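Local structure of lipase-esterase related protein (Clostridium acetobutylicum, 3E0X) at residues Leu99-Lys105 with Asn183-Ile189; Ile31-Leu35 with Phe228-Val232; Pro60-Tyr66 with Asn170-Ala174. The protein is of unproven function but probably acts as a hydrolase of the lipase-esterase type, built on the alpha/beta hydrolase fold. The contacts are given in a common frame with arbitrary orientation. Numbering follows the deposited sequence.

Contact 1 of 3, residues Leu99-Lys105 with Asn183-Ile189; sequences LGVALKK and NLKNIDI
The C-terminal turn of helix 93-102 packs against the irregular connection that leads into strand 191-196. The backbone is helical from Leu99, runs through a type I turn from Ala102 to Lys105, and leaves helical phi/psi at Lys105, with positive phi (60/45). In the other segment, Asn186 N bonds Asn183 O (2.9 Å) and Ile187 N bonds Leu184 O (3.0 Å), before Ile187 extends (-77/125). CA atoms pair Leu99 with Leu184 (7.6 Å), Leu103 with Ile187 (5.7 Å) and Lys105 with Asp188 (7.9 Å). Leu99, Leu103, Leu184 and Ile187 all adopt mt rotamers. Leu103 CD2 reaches Ile187 CG1 (3.6 Å) and Asn186 CB (3.8 Å), while Leu99 CD2 meets Ile187 CD1 (4.0 Å). Ala102 CB touches Ile187 CG2 and Ile189 CD1 at 4.1 Å; Ile189, with chi1 p, also packs on strand 109-115. This is helix-to-loop packing on one face of the alpha/beta hydrolase sheet. Asn183 ND2 donates to Asn186 OD1 (3.2 Å). Lys105, mmtp, swings its amine across to Asp188 OD2 (NZ to OD2 2.8 Å, a salt bridge). Water 1 links Ala102 O (2.9 Å) to Asp188 N (3.0 Å); water 2 links Lys105 NZ (2.8 Å) to Asn186 O (3.0 Å). Aliphatic side chains supply the packed centre of this partly buried contact, while one ion pair and two water bridges to main-chain atoms join its polar margin.

Contact 2 of 3, residues Ile31-Leu35 with Phe228-Val232; sequences IFGEL and FLLVV
Ile31, in 3-10 conformation and with a tp rotamer, places CD1 3.8 Å from Phe228 CE1. Its carbonyl faces the second segment, O lying 3.9 Å from Leu230 CD1 and 4.0 Å from Val231 CG2. Phe32 points its CB away, but chi1 m brings the ring back so that CE1 meets Leu230 CD1 at 3.9 Å; the ring also packs edge-to-face with Phe21. From Gly33 onward the backbone has helical phi/psi without regular helical bonds. The opposing segment is a short helix, 229-232, with Phe228 at its N-cap position; Phe228 O accepts from Val231 N (2.8 Å) and Val232 N (2.9 Å). In this alpha/beta hydrolase fold the loop after strand 18-22 thus meets, in a buried, largely apolar contact, the helix following His227 of the ortho-xylene pocket; the side chain of Phe228 lies about 4 Å from that ligand. Glu34 sits opposite Val231 (CA to CA 5.7 Å), with CG 3.9 Å from Val231 O, but its mm side chain turns OE2 away to hydrogen-bond Tyr157 OH and form a salt bridge with Lys37 NZ. Leu35, tp, pairs with Leu230 (CA to CA 6.3 Å) and sets CB 4.1 Å from Leu230 O. Leu230, pt, points toward the first segment. No direct hydrogen bond crosses; water 3 bridges the backbones, donating to Ile31 O (2.8 Å) and Leu230 O (2.9 Å) and accepting from Leu35 N (3.0 Å).

Contact 3 of 3, residues Pro60-Tyr66 with Asn170-Ala174; sequences PSTVYGY and NDLIA
Ala174 CB nestles against the backbone of the opposing segment, 3.3 Å from Ser61 O and 4.0 Å from Thr62 CA, with Val63 CG2 at 4.3 Å. Here, in the alpha/beta hydrolase fold, the N-terminal end of helix 63-76 meets helix 165-177. Thr62 is the N-cap: with chi1 p, its OG1 accepts from Gly65 N (3.1 Å), and its CA lies 4.6 Å from Ala174 CA. Asn170, chi1 t, reaches across so that ND2 donates to Pro60 O (2.8 Å) and, within its own helix, to Asp171 OD1 (3.0 Å). Tyr66, chi1 m, donates from OH to that same Asp171 OD1 (2.6 Å), whereas Asp171 OD2 accepts from Gly26 N and is hydrogen-bonded to His52 NE2, tying both helices to the Ser25-Gly26 loop at the ortho-xylene pocket. Water 4 donates to Ser61 O (2.7 Å) and Asn170 O (2.8 Å). Water 5 joins Ser61 OG to Asn170 OD1, 2.8 Å from each. Water 6 accepts from Val63 N (2.7 Å) and donates to Ala174 O (2.8 Å).

Overall arrangement
From the N terminus, the chain first passes Ile31-Leu35, between strands 18-22 and 43-47; contact 2 closes only near the C terminus, at helix 229-232, so its loop encloses both other contacts. Pro60-Tyr66 follows, opening contact 3, and Leu99-Lys105 opens contact 1 before helix 165-177 closes contact 3. Contact 1 closes later, at Asn183-Ile189, so the two loops cross. Contact 3 joins helix 63-76 to helix 165-177; contact 1 joins the end of helix 93-102 to the approach to strand 191-196. Their centres lie about 18 Å apart, while the centre of contact 2 lies about 26 Å from that of contact 1 and about 22 Å from that of contact 3, across the chain's centre from both.

Contact 1 of 3, residues Leu99-Lys105 with Asn183-Ile189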
ATOM      1  N   LEU A  99       6.568   3.592  -3.968  1.00  9.14           N
ATOM      2  CA  LEU A  99       7.950   3.625  -4.442  1.00  9.17           C
ATOM      3  C   LEU A  99       8.007   4.235  -5.854  1.00  9.68           C
ATOM      4  O   LEU A  99       8.898   5.052  -6.170  1.00 10.70           O
ATOM      5  CB  LEU A  99       8.525   2.211  -4.417  1.00  9.46           C
ATOM      6  CG  LEU A  99       8.694   1.617  -3.007  1.00 10.92           C
ATOM      7  CD1 LEU A  99       8.972   0.109  -3.103  1.00 12.35           C
ATOM      8  CD2 LEU A  99       9.805   2.348  -2.228  1.00 13.37           C
ATOM      9  N   GLY A 100       7.058   3.858  -6.713  1.00  8.81           N
ATOM     10  CA  GLY A 100       7.016   4.433  -8.059  1.00  9.64           C
ATOM     11  C   GLY A 100       6.752   5.940  -8.035  1.00  9.32           C
ATOM     12  O   GLY A 100       7.310   6.707  -8.827  1.00 10.88           O
ATOM     13  N   VAL A 101       5.891   6.380  -7.118  1.00  9.91           N
ATOM     14  CA  VAL A 101       5.610   7.822  -6.970  1.00  9.71           C
ATOM     15  C   VAL A 101       6.847   8.576  -6.480  1.00 10.34           C
ATOM     16  O   VAL A 101       7.136   9.691  -6.958  1.00 10.56           O
ATOM     17  CB  VAL A 101       4.388   8.093  -6.070  1.00 10.06           C
ATOM     18  CG1 VAL A 101       4.178   9.600  -5.913  1.00 10.12           C
ATOM     19  CG2 VAL A 101       3.165   7.468  -6.727  1.00 10.38           C
ATOM     20  N   ALA A 102       7.592   7.968  -5.564  1.00 10.58           N
ATOM     21  CA  ALA A 102       8.836   8.590  -5.105  1.00 10.35           C
ATOM     22  C   ALA A 102       9.739   8.885  -6.309  1.00 11.35           C
ATOM     23  O   ALA A 102      10.393   9.926  -6.361  1.00 12.20           O
ATOM     24  CB  ALA A 102       9.551   7.667  -4.126  1.00 10.88           C
ATOM     25  N   LEU A 103       9.756   7.978  -7.290  1.00 11.27           N
ATOM     26  CA  LEU A 103      10.617   8.143  -8.485  1.00 12.19           C
ATOM     27  C   LEU A 103      10.145   9.261  -9.413  1.00 12.72           C
ATOM     28  O   LEU A 103      10.914   9.689 -10.282  1.00 14.11           O
ATOM     29  CB  LEU A 103      10.702   6.819  -9.245  1.00 13.10           C
ATOM     30  CG  LEU A 103      11.524   5.786  -8.483  1.00 14.03           C
ATOM     31  CD1 LEU A 103      11.274   4.370  -8.984  1.00 17.10           C
ATOM     32  CD2 LEU A 103      13.029   6.152  -8.596  1.00 14.97           C
ATOM     33  N   LYS A 104       8.921   9.759  -9.227  1.00 12.91           N
ATOM     34  CA  LYS A 104       8.441  10.907  -9.994  1.00 13.06           C
ATOM     35  C   LYS A 104       9.014  12.222  -9.475  1.00 13.84           C
ATOM     36  O   LYS A 104       8.871  13.260 -10.139  1.00 14.95           O
ATOM     37  CB  LYS A 104       6.906  10.985  -9.962  1.00 13.46           C
ATOM     38  CG  LYS A 104       6.170   9.792 -10.604  1.00 15.67           C
ATOM     39  CD  LYS A 104       6.237   9.841 -12.108  1.00 19.34           C
ATOM     40  CE  LYS A 104       5.296   8.816 -12.734  1.00 22.20           C
ATOM     41  NZ  LYS A 104       4.925   9.188 -14.124  1.00 25.43           N
ATOM     42  N   LYS A 105       9.599  12.193  -8.270  1.00 13.91           N
ATOM     43  CA  LYS A 105      10.309  13.366  -7.705  1.00 13.97           C
ATOM     44  C   LYS A 105       9.358  14.564  -7.567  1.00 13.65           C
ATOM     45  O   LYS A 105       9.703  15.709  -7.927  1.00 14.73           O
ATOM     46  CB  LYS A 105      11.523  13.764  -8.576  1.00 15.17           C
ATOM     47  CG  LYS A 105      12.456  12.636  -8.981  1.00 18.80           C
ATOM     48  CD  LYS A 105      12.894  11.836  -7.796  1.00 18.98           C
ATOM     49  CE  LYS A 105      14.039  10.867  -8.154  1.00 20.74           C
ATOM     50  NZ  LYS A 105      15.271  11.594  -8.570  1.00 24.81           N
ATOM     51  N   ASN A 183      15.498   0.643 -10.167  1.00 15.46           N
ATOM     52  CA  ASN A 183      15.319   2.091 -10.038  1.00 15.73           C
ATOM     53  C   ASN A 183      15.312   2.581  -8.597  1.00 14.78           C
ATOM     54  O   ASN A 183      15.335   3.797  -8.358  1.00 14.61           O
ATOM     55  CB  ASN A 183      14.060   2.558 -10.753  1.00 16.88           C
ATOM     56  CG  ASN A 183      14.266   2.715 -12.233  1.00 20.98           C
ATOM     57  OD1 ASN A 183      13.565   2.103 -13.025  1.00 24.34           O
ATOM     58  ND2 ASN A 183      15.270   3.507 -12.618  1.00 23.33           N
ATOM     59  N   LEU A 184      15.278   1.652  -7.644  1.00 14.00           N
ATOM     60  CA  LEU A 184      15.216   2.037  -6.224  1.00 14.58           C
ATOM     61  C   LEU A 184      16.376   2.935  -5.824  1.00 15.00           C
ATOM     62  O   LEU A 184      16.205   3.857  -5.028  1.00 14.49           O
ATOM     63  CB  LEU A 184      15.174   0.811  -5.311  1.00 14.60           C
ATOM     64  CG  LEU A 184      13.906  -0.062  -5.358  1.00 15.00           C
ATOM     65  CD1 LEU A 184      14.103  -1.328  -4.535  1.00 18.04           C
ATOM     66  CD2 LEU A 184      12.672   0.752  -4.940  1.00 17.17           C
ATOM     67  N   LYS A 185      17.550   2.686  -6.413  1.00 15.55           N
ATOM     68  CA  LYS A 185      18.740   3.495  -6.127  1.00 16.57           C
ATOM     69  C   LYS A 185      18.574   4.958  -6.501  1.00 16.35           C
ATOM     70  O   LYS A 185      19.368   5.797  -6.052  1.00 17.33           O
ATOM     71  CB  LYS A 185      19.951   2.929  -6.863  1.00 16.63           C
ATOM     72  CG  LYS A 185      19.878   2.975  -8.382  1.00 18.53           C
ATOM     73  CD  LYS A 185      21.275   2.843  -8.995  1.00 21.32           C
ATOM     74  CE  LYS A 185      21.302   3.465 -10.366  1.00 23.01           C
ATOM     75  NZ  LYS A 185      22.696   3.653 -10.879  1.00 23.02           N
ATOM     76  N   ASN A 186      17.573   5.257  -7.321  1.00 15.18           N
ATOM     77  CA  ASN A 186      17.330   6.625  -7.777  1.00 15.70           C
ATOM     78  C   ASN A 186      16.381   7.409  -6.874  1.00 15.57           C
ATOM     79  O   ASN A 186      16.118   8.574  -7.134  1.00 16.36           O
ATOM     80  CB  ASN A 186      16.801   6.602  -9.221  1.00 16.26           C
ATOM     81  CG  ASN A 186      17.811   6.014 -10.202  1.00 17.90           C
ATOM     82  OD1 ASN A 186      17.474   5.162 -11.038  1.00 22.48           O
ATOM     83  ND2 ASN A 186      19.055   6.442 -10.085  1.00 17.14           N
ATOM     84  N   ILE A 187      15.866   6.771  -5.825  1.00 14.69           N
ATOM     85  CA  ILE A 187      14.990   7.476  -4.898  1.00 14.32           C
ATOM     86  C   ILE A 187      15.839   8.353  -3.978  1.00 15.20           C
ATOM     87  O   ILE A 187      16.727   7.843  -3.280  1.00 15.44           O
ATOM     88  CB  ILE A 187      14.126   6.499  -4.080  1.00 14.30           C
ATOM     89  CG1 ILE A 187      13.103   5.817  -5.007  1.00 13.08           C
ATOM     90  CG2 ILE A 187      13.426   7.249  -2.941  1.00 13.01           C
ATOM     91  CD1 ILE A 187      12.310   4.656  -4.370  1.00 13.74           C
ATOM     92  N   ASP A 188      15.513   9.649  -3.955  1.00 14.65           N
ATOM     93  CA  ASP A 188      16.288  10.678  -3.230  1.00 15.28           C
ATOM     94  C   ASP A 188      15.857  10.884  -1.768  1.00 14.19           C
ATOM     95  O   ASP A 188      16.588  11.459  -0.961  1.00 14.72           O
ATOM     96  CB  ASP A 188      16.149  12.055  -3.925  1.00 16.16           C
ATOM     97  CG  ASP A 188      16.713  12.095  -5.346  1.00 18.63           C
ATOM     98  OD1 ASP A 188      17.798  11.525  -5.608  1.00 21.78           O
ATOM     99  OD2 ASP A 188      16.076  12.769  -6.192  1.00 20.46           O
ATOM    100  N   ILE A 189      14.629  10.477  -1.454  1.00 13.10           N
ATOM    101  CA  ILE A 189      14.006  10.738  -0.152  1.00 12.42           C
ATOM    102  C   ILE A 189      14.064   9.500   0.729  1.00 12.07           C
ATOM    103  O   ILE A 189      14.345   8.401   0.233  1.00 12.72           O
ATOM    104  CB  ILE A 189      12.536  11.189  -0.331  1.00 11.74           C
ATOM    105  CG1 ILE A 189      11.754  10.160  -1.155  1.00 11.37           C
ATOM    106  CG2 ILE A 189      12.483  12.624  -0.965  1.00 12.37           C
ATOM    107  CD1 ILE A 189      10.264  10.504  -1.251  1.00 12.06           C
TER
HETATM  108  O   HOH W   1      12.823  10.480  -4.842  1.00 19.72           O
HETATM  109  O   HOH W   2      17.477  10.100  -9.378  1.00 32.52           O

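Contact 2 of 3, residues Ile31-Leu35 with Phe228-Val232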
ATOM      1  N   ILE A  31      -9.298  -0.632   4.266  1.00 10.97           N
ATOM      2  CA  ILE A  31      -8.349  -1.560   4.866  1.00 11.04           C
ATOM      3  C   ILE A  31      -7.492  -0.884   5.936  1.00 11.01           C
ATOM      4  O   ILE A  31      -6.905  -1.562   6.793  1.00 11.55           O
ATOM      5  CB  ILE A  31      -7.450  -2.232   3.773  1.00 10.95           C
ATOM      6  CG1 ILE A  31      -6.842  -3.555   4.294  1.00 10.92           C
ATOM      7  CG2 ILE A  31      -6.350  -1.251   3.243  1.00 10.87           C
ATOM      8  CD1 ILE A  31      -7.852  -4.649   4.594  1.00 14.06           C
ATOM      9  N   PHE A  32      -7.425   0.456   5.872  1.00 10.41           N
ATOM     10  CA  PHE A  32      -6.652   1.256   6.839  1.00 10.67           C
ATOM     11  C   PHE A  32      -7.439   1.649   8.091  1.00 10.97           C
ATOM     12  O   PHE A  32      -6.964   2.444   8.880  1.00 11.90           O
ATOM     13  CB  PHE A  32      -6.112   2.502   6.128  1.00 10.23           C
ATOM     14  CG  PHE A  32      -5.015   2.216   5.132  1.00  9.45           C
ATOM     15  CD1 PHE A  32      -3.779   1.753   5.571  1.00  9.35           C
ATOM     16  CD2 PHE A  32      -5.219   2.430   3.771  1.00 11.31           C
ATOM     17  CE1 PHE A  32      -2.737   1.519   4.652  1.00  9.03           C
ATOM     18  CE2 PHE A  32      -4.186   2.219   2.860  1.00  9.35           C
ATOM     19  CZ  PHE A  32      -2.946   1.736   3.308  1.00  9.94           C
ATOM     20  N   GLY A  33      -8.622   1.059   8.283  1.00 11.16           N
ATOM     21  CA  GLY A  33      -9.523   1.475   9.340  1.00 11.92           C
ATOM     22  C   GLY A  33      -8.956   1.379  10.741  1.00 12.52           C
ATOM     23  O   GLY A  33      -9.304   2.178  11.612  1.00 13.79           O
ATOM     24  N   GLU A  34      -8.121   0.375  10.990  1.00 12.83           N
ATOM     25  CA  GLU A  34      -7.473   0.295  12.299  1.00 14.24           C
ATOM     26  C   GLU A  34      -6.268   1.199  12.395  1.00 14.52           C
ATOM     27  O   GLU A  34      -6.080   1.868  13.390  1.00 14.72           O
ATOM     28  CB  GLU A  34      -7.070  -1.137  12.638  1.00 14.52           C
ATOM     29  CG  GLU A  34      -8.231  -2.047  12.897  1.00 16.29           C
ATOM     30  CD  GLU A  34      -9.215  -1.518  13.964  1.00 16.99           C
ATOM     31  OE1 GLU A  34      -8.807  -1.352  15.124  1.00 17.52           O
ATOM     32  OE2 GLU A  34     -10.395  -1.300  13.618  1.00 18.71           O
ATOM     33  N   LEU A  35      -5.457   1.244  11.331  1.00 13.96           N
ATOM     34  CA  LEU A  35      -4.215   1.990  11.365  1.00 14.45           C
ATOM     35  C   LEU A  35      -4.496   3.472  11.557  1.00 14.77           C
ATOM     36  O   LEU A  35      -3.795   4.163  12.302  1.00 15.77           O
ATOM     37  CB  LEU A  35      -3.431   1.738  10.081  1.00 14.51           C
ATOM     38  CG  LEU A  35      -2.037   2.344  10.036  1.00 14.22           C
ATOM     39  CD1 LEU A  35      -1.177   1.748  11.128  1.00 14.42           C
ATOM     40  CD2 LEU A  35      -1.396   2.166   8.683  1.00 13.73           C
ATOM     41  N   PHE A 228      -1.953  -9.283   7.223  1.00 10.04           N
ATOM     42  CA  PHE A 228      -2.873  -8.394   7.946  1.00 10.26           C
ATOM     43  C   PHE A 228      -2.205  -7.737   9.152  1.00 10.42           C
ATOM     44  O   PHE A 228      -2.884  -7.281  10.060  1.00 10.50           O
ATOM     45  CB  PHE A 228      -4.168  -9.132   8.331  1.00 10.72           C
ATOM     46  CG  PHE A 228      -5.352  -8.798   7.446  1.00  9.70           C
ATOM     47  CD1 PHE A 228      -5.188  -8.340   6.133  1.00 11.07           C
ATOM     48  CD2 PHE A 228      -6.645  -9.012   7.926  1.00 11.02           C
ATOM     49  CE1 PHE A 228      -6.304  -8.080   5.328  1.00 11.21           C
ATOM     50  CE2 PHE A 228      -7.758  -8.742   7.146  1.00 13.10           C
ATOM     51  CZ  PHE A 228      -7.603  -8.280   5.842  1.00 10.65           C
ATOM     52  N   LEU A 229      -0.879  -7.645   9.127  1.00 10.14           N
ATOM     53  CA  LEU A 229      -0.137  -6.896  10.144  1.00 10.10           C
ATOM     54  C   LEU A 229      -0.777  -5.534  10.413  1.00 10.10           C
ATOM     55  O   LEU A 229      -0.902  -5.130  11.562  1.00 10.80           O
ATOM     56  CB  LEU A 229       1.311  -6.697   9.684  1.00 11.00           C
ATOM     57  CG  LEU A 229       2.238  -5.886  10.588  1.00 10.70           C
ATOM     58  CD1 LEU A 229       2.482  -6.584  11.938  1.00 11.39           C
ATOM     59  CD2 LEU A 229       3.577  -5.613   9.866  1.00 11.31           C
ATOM     60  N   LEU A 230      -1.197  -4.837   9.356  1.00  9.86           N
ATOM     61  CA  LEU A 230      -1.750  -3.464   9.504  1.00 10.09           C
ATOM     62  C   LEU A 230      -3.115  -3.432  10.199  1.00 10.58           C
ATOM     63  O   LEU A 230      -3.624  -2.340  10.516  1.00 11.22           O
ATOM     64  CB  LEU A 230      -1.860  -2.742   8.137  1.00 11.06           C
ATOM     65  CG  LEU A 230      -3.076  -3.063   7.234  1.00 11.21           C
ATOM     66  CD1 LEU A 230      -3.105  -2.099   6.050  1.00 11.13           C
ATOM     67  CD2 LEU A 230      -3.180  -4.514   6.751  1.00 10.51           C
ATOM     68  N   VAL A 231      -3.735  -4.615  10.340  1.00 10.52           N
ATOM     69  CA  VAL A 231      -5.033  -4.745  10.994  1.00 11.03           C
ATOM     70  C   VAL A 231      -4.854  -5.296  12.409  1.00 11.31           C
ATOM     71  O   VAL A 231      -5.362  -4.712  13.378  1.00 12.80           O
ATOM     72  CB  VAL A 231      -5.967  -5.678  10.178  1.00 11.17           C
ATOM     73  CG1 VAL A 231      -7.121  -6.184  11.040  1.00 12.55           C
ATOM     74  CG2 VAL A 231      -6.468  -4.948   8.964  1.00 12.07           C
ATOM     75  N   VAL A 232      -4.106  -6.387  12.542  1.00 10.33           N
ATOM     76  CA  VAL A 232      -3.970  -7.038  13.851  1.00 11.26           C
ATOM     77  C   VAL A 232      -2.932  -6.368  14.755  1.00 11.07           C
ATOM     78  O   VAL A 232      -2.967  -6.545  15.984  1.00 11.65           O
ATOM     79  CB  VAL A 232      -3.673  -8.552  13.735  1.00 11.48           C
ATOM     80  CG1 VAL A 232      -4.775  -9.227  12.941  1.00 13.11           C
ATOM     81  CG2 VAL A 232      -2.323  -8.814  13.088  1.00 12.57           C
TER
HETATM   82  O   HOH W   3      -5.890  -0.987   9.349  1.00 12.46           O

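Contact 3 of 3, residues Pro60-Tyr66 with Asn170-Ala174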
ATOM      1  N   PRO A  60      -6.635   0.219 -13.538  1.00 10.28           N
ATOM      2  CA  PRO A  60      -5.421   0.065 -14.341  1.00 10.29           C
ATOM      3  C   PRO A  60      -4.839  -1.348 -14.204  1.00  9.47           C
ATOM      4  O   PRO A  60      -4.915  -1.960 -13.128  1.00 10.35           O
ATOM      5  CB  PRO A  60      -4.474   1.089 -13.719  1.00  9.95           C
ATOM      6  CG  PRO A  60      -5.390   2.181 -13.200  1.00 12.19           C
ATOM      7  CD  PRO A  60      -6.599   1.440 -12.696  1.00 10.48           C
ATOM      8  N   SER A  61      -4.252  -1.849 -15.292  1.00  9.57           N
ATOM      9  CA  SER A  61      -3.737  -3.216 -15.321  1.00 10.15           C
ATOM     10  C   SER A  61      -2.290  -3.301 -14.896  1.00  9.73           C
ATOM     11  O   SER A  61      -1.746  -4.408 -14.739  1.00 10.61           O
ATOM     12  CB  SER A  61      -3.839  -3.817 -16.716  1.00 11.35           C
ATOM     13  OG  SER A  61      -5.199  -3.972 -17.086  1.00 14.40           O
ATOM     14  N   THR A  62      -1.655  -2.148 -14.692  1.00  9.22           N
ATOM     15  CA  THR A  62      -0.225  -2.113 -14.339  1.00  9.22           C
ATOM     16  C   THR A  62       0.019  -1.222 -13.146  1.00  9.31           C
ATOM     17  O   THR A  62      -0.735  -0.254 -12.907  1.00  9.88           O
ATOM     18  CB  THR A  62       0.669  -1.639 -15.514  1.00  9.59           C
ATOM     19  OG1 THR A  62       0.497  -0.235 -15.735  1.00  9.81           O
ATOM     20  CG2 THR A  62       0.321  -2.395 -16.796  1.00  9.49           C
ATOM     21  N   VAL A  63       1.096  -1.506 -12.403  1.00  9.29           N
ATOM     22  CA  VAL A  63       1.422  -0.605 -11.301  1.00  9.71           C
ATOM     23  C   VAL A  63       1.744   0.800 -11.835  1.00  9.84           C
ATOM     24  O   VAL A  63       1.443   1.797 -11.188  1.00 10.77           O
ATOM     25  CB  VAL A  63       2.540  -1.192 -10.437  1.00 10.23           C
ATOM     26  CG1 VAL A  63       3.040  -0.178  -9.424  1.00 10.76           C
ATOM     27  CG2 VAL A  63       1.999  -2.425  -9.692  1.00 10.77           C
ATOM     28  N   TYR A  64       2.348   0.879 -13.022  1.00 10.07           N
ATOM     29  CA  TYR A  64       2.589   2.175 -13.659  1.00  9.62           C
ATOM     30  C   TYR A  64       1.335   3.016 -13.840  1.00 10.19           C
ATOM     31  O   TYR A  64       1.362   4.231 -13.656  1.00 11.15           O
ATOM     32  CB  TYR A  64       3.280   1.981 -15.009  1.00  9.79           C
ATOM     33  CG  TYR A  64       4.640   1.355 -14.825  1.00 10.09           C
ATOM     34  CD1 TYR A  64       5.705   2.112 -14.315  1.00 11.81           C
ATOM     35  CD2 TYR A  64       4.875   0.013 -15.138  1.00 10.99           C
ATOM     36  CE1 TYR A  64       6.956   1.568 -14.133  1.00 12.25           C
ATOM     37  CE2 TYR A  64       6.141  -0.560 -14.958  1.00 10.77           C
ATOM     38  CZ  TYR A  64       7.181   0.214 -14.436  1.00 11.39           C
ATOM     39  OH  TYR A  64       8.431  -0.331 -14.253  1.00 15.29           O
ATOM     40  N   GLY A  65       0.223   2.391 -14.200  1.00 10.70           N
ATOM     41  CA  GLY A  65      -1.048   3.111 -14.300  1.00 10.28           C
ATOM     42  C   GLY A  65      -1.441   3.715 -12.968  1.00  9.76           C
ATOM     43  O   GLY A  65      -1.811   4.904 -12.915  1.00 11.11           O
ATOM     44  N   TYR A  66      -1.390   2.900 -11.900  1.00  9.23           N
ATOM     45  CA  TYR A  66      -1.690   3.394 -10.553  1.00  9.03           C
ATOM     46  C   TYR A  66      -0.738   4.511 -10.127  1.00  9.51           C
ATOM     47  O   TYR A  66      -1.181   5.521  -9.549  1.00  9.98           O
ATOM     48  CB  TYR A  66      -1.685   2.249  -9.532  1.00  9.56           C
ATOM     49  CG  TYR A  66      -2.806   1.253  -9.691  1.00  9.01           C
ATOM     50  CD1 TYR A  66      -4.132   1.618  -9.447  1.00 10.66           C
ATOM     51  CD2 TYR A  66      -2.531  -0.058 -10.031  1.00  9.06           C
ATOM     52  CE1 TYR A  66      -5.165   0.691  -9.562  1.00 11.09           C
ATOM     53  CE2 TYR A  66      -3.564  -1.011 -10.145  1.00 10.32           C
ATOM     54  CZ  TYR A  66      -4.872  -0.621  -9.914  1.00 11.06           C
ATOM     55  OH  TYR A  66      -5.882  -1.555 -10.016  1.00 11.96           O
ATOM     56  N   ASN A 170      -6.915  -8.705 -11.424  1.00  9.64           N
ATOM     57  CA  ASN A 170      -6.217  -7.619 -12.109  1.00  8.90           C
ATOM     58  C   ASN A 170      -5.008  -7.164 -11.317  1.00  8.55           C
ATOM     59  O   ASN A 170      -3.913  -6.991 -11.860  1.00  8.78           O
ATOM     60  CB  ASN A 170      -7.171  -6.451 -12.250  1.00  8.53           C
ATOM     61  CG  ASN A 170      -6.528  -5.234 -12.926  1.00  9.68           C
ATOM     62  OD1 ASN A 170      -6.499  -5.135 -14.146  1.00 11.66           O
ATOM     63  ND2 ASN A 170      -6.004  -4.310 -12.116  1.00 10.59           N
ATOM     64  N   ASP A 171      -5.222  -6.947 -10.028  1.00  8.68           N
ATOM     65  CA  ASP A 171      -4.179  -6.377  -9.190  1.00  8.99           C
ATOM     66  C   ASP A 171      -3.033  -7.360  -8.954  1.00  8.71           C
ATOM     67  O   ASP A 171      -1.868  -6.946  -8.932  1.00 10.19           O
ATOM     68  CB  ASP A 171      -4.768  -5.897  -7.871  1.00  8.85           C
ATOM     69  CG  ASP A 171      -5.654  -4.667  -8.026  1.00  9.31           C
ATOM     70  OD1 ASP A 171      -5.637  -4.028  -9.108  1.00 10.71           O
ATOM     71  OD2 ASP A 171      -6.350  -4.321  -7.037  1.00 10.18           O
ATOM     72  N   LEU A 172      -3.332  -8.655  -8.774  1.00  9.41           N
ATOM     73  CA  LEU A 172      -2.250  -9.639  -8.580  1.00  9.72           C
ATOM     74  C   LEU A 172      -1.423  -9.822  -9.847  1.00  9.50           C
ATOM     75  O   LEU A 172      -0.204 -10.006  -9.770  1.00 10.30           O
ATOM     76  CB  LEU A 172      -2.797 -10.984  -8.093  1.00 10.45           C
ATOM     77  CG  LEU A 172      -3.302 -10.980  -6.649  1.00 11.42           C
ATOM     78  CD1 LEU A 172      -4.082 -12.249  -6.325  1.00 12.42           C
ATOM     79  CD2 LEU A 172      -2.178 -10.739  -5.643  1.00 14.13           C
ATOM     80  N   ILE A 173      -2.071  -9.732 -11.012  1.00 10.41           N
ATOM     81  CA  ILE A 173      -1.333  -9.751 -12.277  1.00 10.04           C
ATOM     82  C   ILE A 173      -0.432  -8.507 -12.368  1.00 10.06           C
ATOM     83  O   ILE A 173       0.748  -8.620 -12.751  1.00 11.17           O
ATOM     84  CB  ILE A 173      -2.297  -9.871 -13.505  1.00  9.32           C
ATOM     85  CG1 ILE A 173      -2.957 -11.262 -13.484  1.00  8.81           C
ATOM     86  CG2 ILE A 173      -1.557  -9.576 -14.803  1.00 10.19           C
ATOM     87  CD1 ILE A 173      -4.110 -11.469 -14.483  1.00 10.19           C
ATOM     88  N   ALA A 174      -0.966  -7.334 -11.990  1.00  9.82           N
ATOM     89  CA  ALA A 174      -0.140  -6.110 -11.984  1.00  9.83           C
ATOM     90  C   ALA A 174       1.077  -6.314 -11.075  1.00 10.00           C
ATOM     91  O   ALA A 174       2.217  -5.916 -11.427  1.00 10.11           O
ATOM     92  CB  ALA A 174      -0.969  -4.911 -11.528  1.00 10.19           C
TER
HETATM   93  O   HOH W   4      -3.272  -6.689 -14.572  1.00 10.82           O
HETATM   94  O   HOH W   5      -5.376  -6.620 -16.224  1.00 14.44           O
HETATM   95  O   HOH W   6       2.594  -3.686 -13.138  1.00 11.58           O